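Alanine racemase (Oenococcus oeni PSU-1, PDB 3HUR) belongs to the alanine racemase family and joins an N-terminal domain of the TIM-barrel class to a beta-rich C-terminal domain. Local coordinates at residues I6-W11 against R369-Y374; I105-L110 against V125-D130; V253-A258 against T285-Y290. All blocks are in the same frame, centred on the assembly; numbering follows the deposited sequence.

Contact 1: residues I6-W11 against R369-Y374; sequences IHRPTW and RIKRIY. With SO4 (sulfate ion), chain C; SO4 (sulfate ion), chain D.
R8 reaches from its loop across to K371 and I373. CB already points at 369-374. CG stands anti to the backbone N (chi1 174°), and bends at chi2 and chi3 set CD and NE beside K371 and I373. CD comes to 4.2 Å from K371 CB, and NE passes the methyl end of I373, CD1. The R8 and K371 side chains cross obliquely: K371 CD lies over one face of the guanidinium, toward its rim, and R8 NH2 is 3.5 Å from K371 CB. At the tip a sulfate ion, probably from the crystallisation liquor, lies at the guanidinium edge. R8 NH1 donates to its O3 at 2.8 Å, almost straight, and NH2 to O1 at 3.3 Å. The like-charged K371 NZ lies 4.6 Å from R8 NH1; acids of the second subunit, D70 for R8 and E71 and E74 for K371, would offset any repulsion.

The rest of the contact is largely apolar. With its CG set between the backbone N and the carbonyl carbon (chi1 64°), W11 rests ring atoms CG and CD1 against I373 CG1, CD1 being 3.6 Å from it. On the I370 side, CD1 of I370 packs on the W11 backbone, 3.5 Å from its carbonyl carbon, while CG2 of I370 meets T10 OG1 at 3.6 Å, the two side chains about perpendicular. V12, just past W11, carries the backbone bonds to K371 and I373. This is the parallel pairing of strands 10-15 and 372-375, by which an early strand and the last strand of the chain share the mixed sheet of the C-terminal domain, here at the subunit interface.

Contact 2: residues I105-L110 against V125-D130; sequences ITIPSL and VSLAID
Two adjacent parallel strands of a beta-alpha-beta unit meet here, with I105, T106 and I107 set beside V125, S126 and L127. The two short strand segments run 42° apart, in keeping with the twist and coil of a barrel sheet. Residue S126 holds the pairing through both of its backbone polar groups: its N donates to I105 O at 2.8 Å in a noticeably bent bond (131° at the hydrogen), and its O accepts from I107 N at 2.7 Å in a much straighter one. The V125 CA-H adds a close approach to the same I105 O, 3.2 Å from carbon to oxygen.

I107 does most of the side-chain work. With CG1 anti to its carbonyl carbon (chi1 -57°), the branch swings over the second strand, and CG1 lies 3.7 Å from V125 CB. Its extended end then fits between two partners: I107 CD1 is 3.8 Å from V125 CG2 and 3.9 Å from L127 CD1. In the eight-stranded parallel sheet of the TIM-barrel class, this is the side on which helices pack. W112 and L113 of the connecting helix 110-114 and I151 of helix 141-153 reach I107, and S109 caps the start of helix 110-114 by bonding through OG to W112 N.

T106 and S126 turn to the other side of the sheet; A128 CB comes 4.3 Å from T106 CG2. T106 OG1 is hydrogen-bonded to Y163 OH on strand 157-163, the next strand along, and S126 and A128 also touch Y163.

Contact 3: residues V253-A258 against T285-Y290; sequences VCSEIA and TLPFGY
The F288 ring meets S255 at its edge: S255 OG lies near the ring plane, 3.6 Å from F288 CD2, and S255 CB is equally near CE2. The ring of W294 also meets that of F288, their planes inclined by about 55°. With OG anti to the backbone N (chi1 -179°), S255 also reaches the P287 ring, where OG is 3.3 Å from CD; its hydrogen bond goes to P9 O. The same P287 CD lies close to E256 O, at 3.0 Å, so this corner of the proline ring packs against both S255 and the E256 carbonyl. P287 itself is the centre of an inverse gamma turn, which takes the chain out of its strand.

On the strand side of the proline, A258 N donates to T285 O at 3.0 Å (157° at the hydrogen), and L286 CD2 packs 4.0 Å from I257 CG1. T285 OG1 bonds to Y271 OH of the third subunit. The contact thus joins the antiparallel neighbours 251-263 and 281-286 where the latter ends; strand 10-15 supplies T10 against S255, strand 334-339 places V335 against L286 and L337 against F288, and V359 of the second subunit packs on A258 and P287.

How the contacts relate
From the N terminus, 6-11 opens the loop that contact 1 closes only at 369-374, so nearly the whole chain lies inside it. Contact 2 comes first within, a short loop around one helical connection in the N-terminal parallel sheet. Contact 3 follows in series after it, nested in the same large loop but within the C-terminal domain. Contacts 1 and 3 touch, W11 O lying 2.8 Å from C254 N, since strands 10-15 and 251-263 are neighbours in one sheet; both reach the second subunit. Contact 2 lies on the opposite side of the chain's centre from both, its own centre about 41 Å from that of contact 1 and 48 Å from that of contact 3.

Contact 1: residues I6-W11 against R369-Y374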
loop_
_atom_site.group_PDB
_atom_site.type_symbol
_atom_site.label_atom_id
_atom_site.label_comp_id
_atom_site.label_asym_id
_atom_site.label_seq_id
_atom_site.Cartn_x
_atom_site.Cartn_y
_atom_site.Cartn_z
ATOM N N ILE A 6 -8.447 6.802 26.734
ATOM C CA ILE A 6 -8.282 5.512 26.138
ATOM C C ILE A 6 -6.915 5.564 25.469
ATOM O O ILE A 6 -6.735 6.206 24.427
ATOM C CB ILE A 6 -9.432 5.224 25.129
ATOM C CG1 ILE A 6 -10.776 5.296 25.860
ATOM C CG2 ILE A 6 -9.250 3.842 24.423
ATOM C CD1 ILE A 6 -11.970 5.173 25.000
ATOM N N HIS A 7 -5.940 4.920 26.089
ATOM C CA HIS A 7 -4.631 4.862 25.523
ATOM C C HIS A 7 -4.378 3.525 24.796
ATOM O O HIS A 7 -3.312 3.355 24.174
ATOM C CB HIS A 7 -3.566 5.107 26.600
ATOM C CG HIS A 7 -3.582 6.487 27.167
ATOM N ND1 HIS A 7 -3.244 6.762 28.467
ATOM C CD2 HIS A 7 -3.944 7.668 26.620
ATOM C CE1 HIS A 7 -3.346 8.055 28.686
ATOM N NE2 HIS A 7 -3.787 8.629 27.586
ATOM N N ARG A 8 -5.369 2.635 24.836
ATOM C CA ARG A 8 -5.308 1.299 24.182
ATOM C C ARG A 8 -6.645 1.001 23.444
ATOM O O ARG A 8 -7.482 0.237 23.945
ATOM C CB ARG A 8 -5.056 0.240 25.277
ATOM C CG ARG A 8 -5.091 -1.220 24.843
ATOM C CD ARG A 8 -3.727 -1.805 24.692
ATOM N NE ARG A 8 -2.890 -1.731 25.897
ATOM C CZ ARG A 8 -1.583 -1.455 25.878
ATOM N NH1 ARG A 8 -0.891 -1.402 27.015
ATOM N NH2 ARG A 8 -0.953 -1.211 24.721
ATOM N N PRO A 9 -6.857 1.658 22.302
ATOM C CA PRO A 9 -8.145 1.673 21.616
ATOM C C PRO A 9 -8.416 0.412 20.866
ATOM O O PRO A 9 -9.594 0.067 20.606
ATOM C CB PRO A 9 -8.019 2.818 20.627
ATOM C CG PRO A 9 -6.525 3.100 20.486
ATOM C CD PRO A 9 -5.939 2.691 21.812
ATOM N N THR A 10 -7.345 -0.288 20.499
ATOM C CA THR A 10 -7.519 -1.552 19.867
ATOM C C THR A 10 -6.485 -2.518 20.419
ATOM O O THR A 10 -5.457 -2.097 20.915
ATOM C CB THR A 10 -7.345 -1.411 18.361
ATOM O OG1 THR A 10 -6.038 -0.876 18.064
ATOM C CG2 THR A 10 -8.404 -0.546 17.774
ATOM N N TRP A 11 -6.753 -3.810 20.331
ATOM C CA TRP A 11 -5.816 -4.817 20.772
ATOM C C TRP A 11 -6.198 -6.221 20.241
ATOM O O TRP A 11 -7.316 -6.426 19.757
ATOM C CB TRP A 11 -5.755 -4.820 22.298
ATOM C CG TRP A 11 -7.018 -5.190 22.970
ATOM C CD1 TRP A 11 -7.407 -6.433 23.354
ATOM C CD2 TRP A 11 -8.076 -4.297 23.368
ATOM N NE1 TRP A 11 -8.665 -6.380 23.945
ATOM C CE2 TRP A 11 -9.091 -5.080 23.956
ATOM C CE3 TRP A 11 -8.263 -2.909 23.277
ATOM C CZ2 TRP A 11 -10.238 -4.530 24.467
ATOM C CZ3 TRP A 11 -9.419 -2.377 23.753
ATOM C CH2 TRP A 11 -10.393 -3.175 24.354
ATOM N N ARG A 369 1.095 -3.920 14.980
ATOM C CA ARG A 369 1.424 -2.741 15.729
ATOM C C ARG A 369 0.624 -2.574 16.985
ATOM O O ARG A 369 0.895 -1.632 17.723
ATOM C CB ARG A 369 1.304 -1.509 14.843
ATOM C CG ARG A 369 2.477 -1.433 13.834
ATOM C CD ARG A 369 2.374 -0.280 12.867
ATOM N NE ARG A 369 1.066 -0.188 12.251
ATOM C CZ ARG A 369 0.449 0.957 11.943
ATOM N NH1 ARG A 369 1.025 2.139 12.186
ATOM N NH2 ARG A 369 -0.762 0.921 11.381
ATOM N N ILE A 370 -0.324 -3.489 17.268
ATOM C CA ILE A 370 -1.128 -3.430 18.504
ATOM C C ILE A 370 -0.770 -4.542 19.535
ATOM O O ILE A 370 -0.204 -5.560 19.201
ATOM C CB ILE A 370 -2.668 -3.402 18.211
ATOM C CG1 ILE A 370 -3.212 -4.770 17.847
ATOM C CG2 ILE A 370 -2.992 -2.448 17.099
ATOM C CD1 ILE A 370 -4.712 -4.732 17.427
ATOM N N LYS A 371 -1.114 -4.315 20.794
ATOM C CA LYS A 371 -0.644 -5.119 21.873
ATOM C C LYS A 371 -1.461 -6.390 21.964
ATOM O O LYS A 371 -2.647 -6.406 21.634
ATOM C CB LYS A 371 -0.770 -4.340 23.182
ATOM C CG LYS A 371 -0.322 -5.111 24.425
ATOM C CD LYS A 371 0.772 -4.384 25.167
ATOM C CE LYS A 371 1.172 -5.096 26.472
ATOM N NZ LYS A 371 2.505 -4.556 26.900
ATOM N N ARG A 372 -0.825 -7.434 22.455
ATOM C CA ARG A 372 -1.499 -8.656 22.747
ATOM C C ARG A 372 -1.961 -8.613 24.202
ATOM O O ARG A 372 -1.147 -8.385 25.076
ATOM C CB ARG A 372 -0.554 -9.836 22.497
ATOM C CG ARG A 372 -0.537 -10.321 21.075
ATOM C CD ARG A 372 -0.197 -9.273 20.065
ATOM N NE ARG A 372 -0.069 -9.899 18.754
ATOM C CZ ARG A 372 -0.256 -9.318 17.562
ATOM N NH1 ARG A 372 -0.548 -8.046 17.428
ATOM N NH2 ARG A 372 -0.120 -10.050 16.472
ATOM N N ILE A 373 -3.266 -8.824 24.428
ATOM C CA ILE A 373 -3.864 -8.923 25.739
ATOM C C ILE A 373 -4.317 -10.383 26.012
ATOM O O ILE A 373 -4.941 -11.018 25.167
ATOM C CB ILE A 373 -5.082 -7.969 25.826
ATOM C CG1 ILE A 373 -4.630 -6.491 25.597
ATOM C CG2 ILE A 373 -5.831 -8.094 27.169
ATOM C CD1 ILE A 373 -3.416 -6.016 26.400
ATOM N N TYR A 374 -4.019 -10.910 27.192
ATOM C CA TYR A 374 -4.367 -12.292 27.483
ATOM C C TYR A 374 -5.578 -12.371 28.393
ATOM O O TYR A 374 -5.591 -11.768 29.461
ATOM C CB TYR A 374 -3.142 -13.015 28.051
ATOM C CG TYR A 374 -2.006 -12.914 27.085
ATOM C CD1 TYR A 374 -1.079 -11.876 27.158
ATOM C CD2 TYR A 374 -1.907 -13.807 26.025
ATOM C CE1 TYR A 374 -0.055 -11.749 26.201
ATOM C CE2 TYR A 374 -0.890 -13.710 25.088
ATOM C CZ TYR A 374 0.013 -12.698 25.159
ATOM O OH TYR A 374 0.965 -12.659 24.189
HETATM S S SO4 C . -1.338 -2.425 10.909
HETATM O O1 SO4 C . -2.177 -1.224 10.737
HETATM O O2 SO4 C . -0.139 -2.030 10.154
HETATM O O3 SO4 C . -1.171 -2.765 12.383
HETATM O O4 SO4 C . -2.003 -3.585 10.294
HETATM S S SO4 D . 2.365 0.278 26.364
HETATM O O1 SO4 D . 2.031 0.105 24.961
HETATM O O2 SO4 D . 1.849 1.540 26.971
HETATM O O3 SO4 D . 1.844 -0.933 26.994
HETATM O O4 SO4 D . 3.836 0.277 26.429
#

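Contact 2: residues I105-L110 against V125-D130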
loop_
_atom_site.group_PDB
_atom_site.type_symbol
_atom_site.label_atom_id
_atom_site.label_comp_id
_atom_site.label_asym_id
_atom_site.label_seq_id
_atom_site.Cartn_x
_atom_site.Cartn_y
_atom_site.Cartn_z
ATOM N N ILE A 105 18.961 -30.126 20.356
ATOM C CA ILE A 105 19.371 -29.630 19.041
ATOM C C ILE A 105 19.242 -30.730 17.974
ATOM O O ILE A 105 19.135 -31.911 18.295
ATOM C CB ILE A 105 20.787 -29.027 19.053
ATOM C CG1 ILE A 105 21.874 -30.089 19.246
ATOM C CG2 ILE A 105 20.909 -27.930 20.151
ATOM C CD1 ILE A 105 23.264 -29.500 19.157
ATOM N N THR A 106 19.184 -30.305 16.710
ATOM C CA THR A 106 19.051 -31.189 15.575
ATOM C C THR A 106 20.443 -31.641 15.114
ATOM O O THR A 106 21.394 -30.870 15.142
ATOM C CB THR A 106 18.289 -30.526 14.400
ATOM O OG1 THR A 106 16.880 -30.736 14.537
ATOM C CG2 THR A 106 18.694 -31.118 13.099
ATOM N N ILE A 107 20.551 -32.914 14.737
ATOM C CA ILE A 107 21.753 -33.407 14.136
ATOM C C ILE A 107 21.583 -33.188 12.646
ATOM O O ILE A 107 20.652 -33.723 12.039
ATOM C CB ILE A 107 21.991 -34.898 14.378
ATOM C CG1 ILE A 107 22.014 -35.210 15.870
ATOM C CG2 ILE A 107 23.317 -35.269 13.746
ATOM C CD1 ILE A 107 22.337 -36.657 16.208
ATOM N N PRO A 108 22.478 -32.406 12.050
ATOM C CA PRO A 108 22.255 -31.992 10.690
ATOM C C PRO A 108 22.864 -32.894 9.637
ATOM O O PRO A 108 22.413 -32.861 8.485
ATOM C CB PRO A 108 22.948 -30.627 10.652
ATOM C CG PRO A 108 24.091 -30.811 11.527
ATOM C CD PRO A 108 23.559 -31.630 12.670
ATOM N N SER A 109 23.907 -33.646 10.018
ATOM C CA SER A 109 24.726 -34.430 9.074
ATOM C C SER A 109 25.617 -35.430 9.818
ATOM O O SER A 109 26.008 -35.162 10.950
ATOM C CB SER A 109 25.619 -33.493 8.231
ATOM O OG SER A 109 26.861 -33.263 8.879
ATOM N N LEU A 110 25.972 -36.545 9.162
ATOM C CA LEU A 110 26.945 -37.494 9.727
ATOM C C LEU A 110 28.282 -36.839 10.049
ATOM O O LEU A 110 28.861 -37.080 11.114
ATOM C CB LEU A 110 27.168 -38.717 8.820
ATOM C CG LEU A 110 27.978 -39.869 9.466
ATOM C CD1 LEU A 110 27.230 -40.467 10.632
ATOM C CD2 LEU A 110 28.334 -40.953 8.450
ATOM N N VAL A 125 19.852 -34.601 21.475
ATOM C CA VAL A 125 19.997 -34.454 20.047
ATOM C C VAL A 125 18.821 -35.091 19.361
ATOM O O VAL A 125 18.204 -35.977 19.924
ATOM C CB VAL A 125 21.305 -35.095 19.533
ATOM C CG1 VAL A 125 22.529 -34.363 20.113
ATOM C CG2 VAL A 125 21.339 -36.590 19.835
ATOM N N SER A 126 18.500 -34.618 18.166
ATOM C CA SER A 126 17.410 -35.142 17.379
ATOM C C SER A 126 17.932 -35.466 16.019
ATOM O O SER A 126 18.675 -34.709 15.434
ATOM C CB SER A 126 16.279 -34.122 17.187
ATOM O OG SER A 126 15.454 -34.077 18.322
ATOM N N LEU A 127 17.465 -36.564 15.478
ATOM C CA LEU A 127 17.989 -37.057 14.247
ATOM C C LEU A 127 16.914 -36.843 13.209
ATOM O O LEU A 127 15.789 -37.339 13.329
ATOM C CB LEU A 127 18.290 -38.525 14.445
ATOM C CG LEU A 127 19.117 -39.241 13.410
ATOM C CD1 LEU A 127 20.526 -38.702 13.403
ATOM C CD2 LEU A 127 19.076 -40.696 13.856
ATOM N N ALA A 128 17.254 -36.058 12.204
ATOM C CA ALA A 128 16.278 -35.605 11.243
ATOM C C ALA A 128 16.398 -36.484 10.031
ATOM O O ALA A 128 17.484 -36.644 9.493
ATOM C CB ALA A 128 16.538 -34.154 10.872
ATOM N N ILE A 129 15.280 -37.042 9.605
ATOM C CA ILE A 129 15.265 -37.854 8.430
ATOM C C ILE A 129 14.798 -37.069 7.216
ATOM O O ILE A 129 13.638 -36.748 7.082
ATOM C CB ILE A 129 14.348 -39.098 8.621
ATOM C CG1 ILE A 129 14.704 -39.849 9.921
ATOM C CG2 ILE A 129 14.444 -39.993 7.411
ATOM C CD1 ILE A 129 16.158 -40.079 10.116
ATOM N N ASP A 130 15.720 -36.781 6.319
ATOM C CA ASP A 130 15.372 -36.166 5.048
ATOM C C ASP A 130 14.598 -37.150 4.198
ATOM O O ASP A 130 15.184 -37.950 3.479
ATOM C CB ASP A 130 16.638 -35.723 4.299
ATOM C CG ASP A 130 16.339 -35.011 2.948
ATOM O OD1 ASP A 130 15.156 -34.753 2.599
ATOM O OD2 ASP A 130 17.313 -34.706 2.217
#

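Contact 3: residues V253-A258 against T285-Y290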
loop_
_atom_site.group_PDB
_atom_site.type_symbol
_atom_site.label_atom_id
_atom_site.label_comp_id
_atom_site.label_asym_id
_atom_site.label_seq_id
_atom_site.Cartn_x
_atom_site.Cartn_y
_atom_site.Cartn_z
ATOM N N VAL A 253 -9.479 -9.535 17.341
ATOM C CA VAL A 253 -9.090 -8.152 17.349
ATOM C C VAL A 253 -10.292 -7.441 17.989
ATOM O O VAL A 253 -11.449 -7.678 17.616
ATOM C CB VAL A 253 -8.742 -7.604 15.969
ATOM C CG1 VAL A 253 -8.385 -6.097 16.074
ATOM C CG2 VAL A 253 -7.595 -8.365 15.351
ATOM N N CYS A 254 -10.001 -6.609 18.981
ATOM C CA CYS A 254 -11.009 -5.931 19.725
ATOM C C CYS A 254 -10.755 -4.451 19.757
ATOM O O CYS A 254 -9.630 -3.983 19.561
ATOM C CB CYS A 254 -10.964 -6.393 21.180
ATOM S SG CYS A 254 -11.291 -8.082 21.436
ATOM N N SER A 255 -11.811 -3.735 20.107
ATOM C CA SER A 255 -11.736 -2.336 20.399
ATOM C C SER A 255 -12.785 -2.032 21.486
ATOM O O SER A 255 -13.246 -2.948 22.173
ATOM C CB SER A 255 -11.980 -1.536 19.128
ATOM O OG SER A 255 -11.885 -0.140 19.370
ATOM N N GLU A 256 -13.144 -0.758 21.639
ATOM C CA GLU A 256 -14.111 -0.346 22.646
ATOM C C GLU A 256 -14.856 0.893 22.194
ATOM O O GLU A 256 -14.380 1.599 21.343
ATOM C CB GLU A 256 -13.408 -0.085 23.985
ATOM C CG GLU A 256 -12.493 1.131 23.978
ATOM C CD GLU A 256 -11.669 1.260 25.243
ATOM O OE1 GLU A 256 -12.252 1.410 26.319
ATOM O OE2 GLU A 256 -10.428 1.230 25.169
ATOM N N ILE A 257 -16.015 1.155 22.780
ATOM C CA ILE A 257 -16.817 2.315 22.436
ATOM C C ILE A 257 -16.135 3.543 23.047
ATOM O O ILE A 257 -15.956 3.580 24.254
ATOM C CB ILE A 257 -18.239 2.200 23.045
ATOM C CG1 ILE A 257 -19.018 1.053 22.429
ATOM C CG2 ILE A 257 -19.032 3.504 22.869
ATOM C CD1 ILE A 257 -20.465 0.937 22.917
ATOM N N ALA A 258 -15.787 4.521 22.201
ATOM C CA ALA A 258 -15.182 5.799 22.600
ATOM C C ALA A 258 -16.196 6.946 22.732
ATOM O O ALA A 258 -15.928 7.937 23.401
ATOM C CB ALA A 258 -14.051 6.214 21.606
ATOM N N THR A 285 -19.341 5.327 18.340
ATOM C CA THR A 285 -18.110 5.573 17.568
ATOM C C THR A 285 -16.943 4.727 18.138
ATOM O O THR A 285 -16.633 4.805 19.341
ATOM C CB THR A 285 -17.670 7.017 17.733
ATOM O OG1 THR A 285 -18.740 7.847 17.342
ATOM C CG2 THR A 285 -16.406 7.354 16.908
ATOM N N LEU A 286 -16.302 3.951 17.276
ATOM C CA LEU A 286 -15.245 3.044 17.697
ATOM C C LEU A 286 -13.944 3.623 17.166
ATOM O O LEU A 286 -13.907 4.143 16.059
ATOM C CB LEU A 286 -15.491 1.625 17.138
ATOM C CG LEU A 286 -16.890 1.033 17.341
ATOM C CD1 LEU A 286 -16.959 -0.361 16.768
ATOM C CD2 LEU A 286 -17.344 1.005 18.797
ATOM N N PRO A 287 -12.873 3.545 17.944
ATOM C CA PRO A 287 -11.696 4.262 17.536
ATOM C C PRO A 287 -10.798 3.435 16.619
ATOM O O PRO A 287 -9.610 3.277 16.882
ATOM C CB PRO A 287 -11.039 4.586 18.861
ATOM C CG PRO A 287 -11.329 3.357 19.695
ATOM C CD PRO A 287 -12.728 2.999 19.302
ATOM N N PHE A 288 -11.368 2.913 15.541
ATOM C CA PHE A 288 -10.574 2.452 14.436
ATOM C C PHE A 288 -11.156 2.841 13.099
ATOM O O PHE A 288 -12.342 3.069 12.947
ATOM C CB PHE A 288 -10.402 0.940 14.505
ATOM C CG PHE A 288 -11.686 0.187 14.582
ATOM C CD1 PHE A 288 -12.344 -0.173 13.446
ATOM C CD2 PHE A 288 -12.229 -0.153 15.804
ATOM C CE1 PHE A 288 -13.521 -0.867 13.510
ATOM C CE2 PHE A 288 -13.409 -0.881 15.880
ATOM C CZ PHE A 288 -14.053 -1.225 14.724
ATOM N N GLY A 289 -10.285 2.855 12.103
ATOM C CA GLY A 289 -10.702 3.057 10.725
ATOM C C GLY A 289 -9.611 2.693 9.768
ATOM O O GLY A 289 -8.747 1.888 10.083
ATOM N N TYR A 290 -9.591 3.337 8.611
ATOM C CA TYR A 290 -8.707 2.895 7.539
ATOM C C TYR A 290 -7.244 3.106 7.795
ATOM O O TYR A 290 -6.460 2.678 6.978
ATOM C CB TYR A 290 -9.098 3.538 6.204
ATOM C CG TYR A 290 -10.438 3.051 5.706
ATOM C CD1 TYR A 290 -10.599 1.748 5.248
ATOM C CD2 TYR A 290 -11.543 3.896 5.674
ATOM C CE1 TYR A 290 -11.842 1.298 4.801
ATOM C CE2 TYR A 290 -12.780 3.455 5.225
ATOM C CZ TYR A 290 -12.932 2.168 4.791
ATOM O OH TYR A 290 -14.183 1.760 4.332
#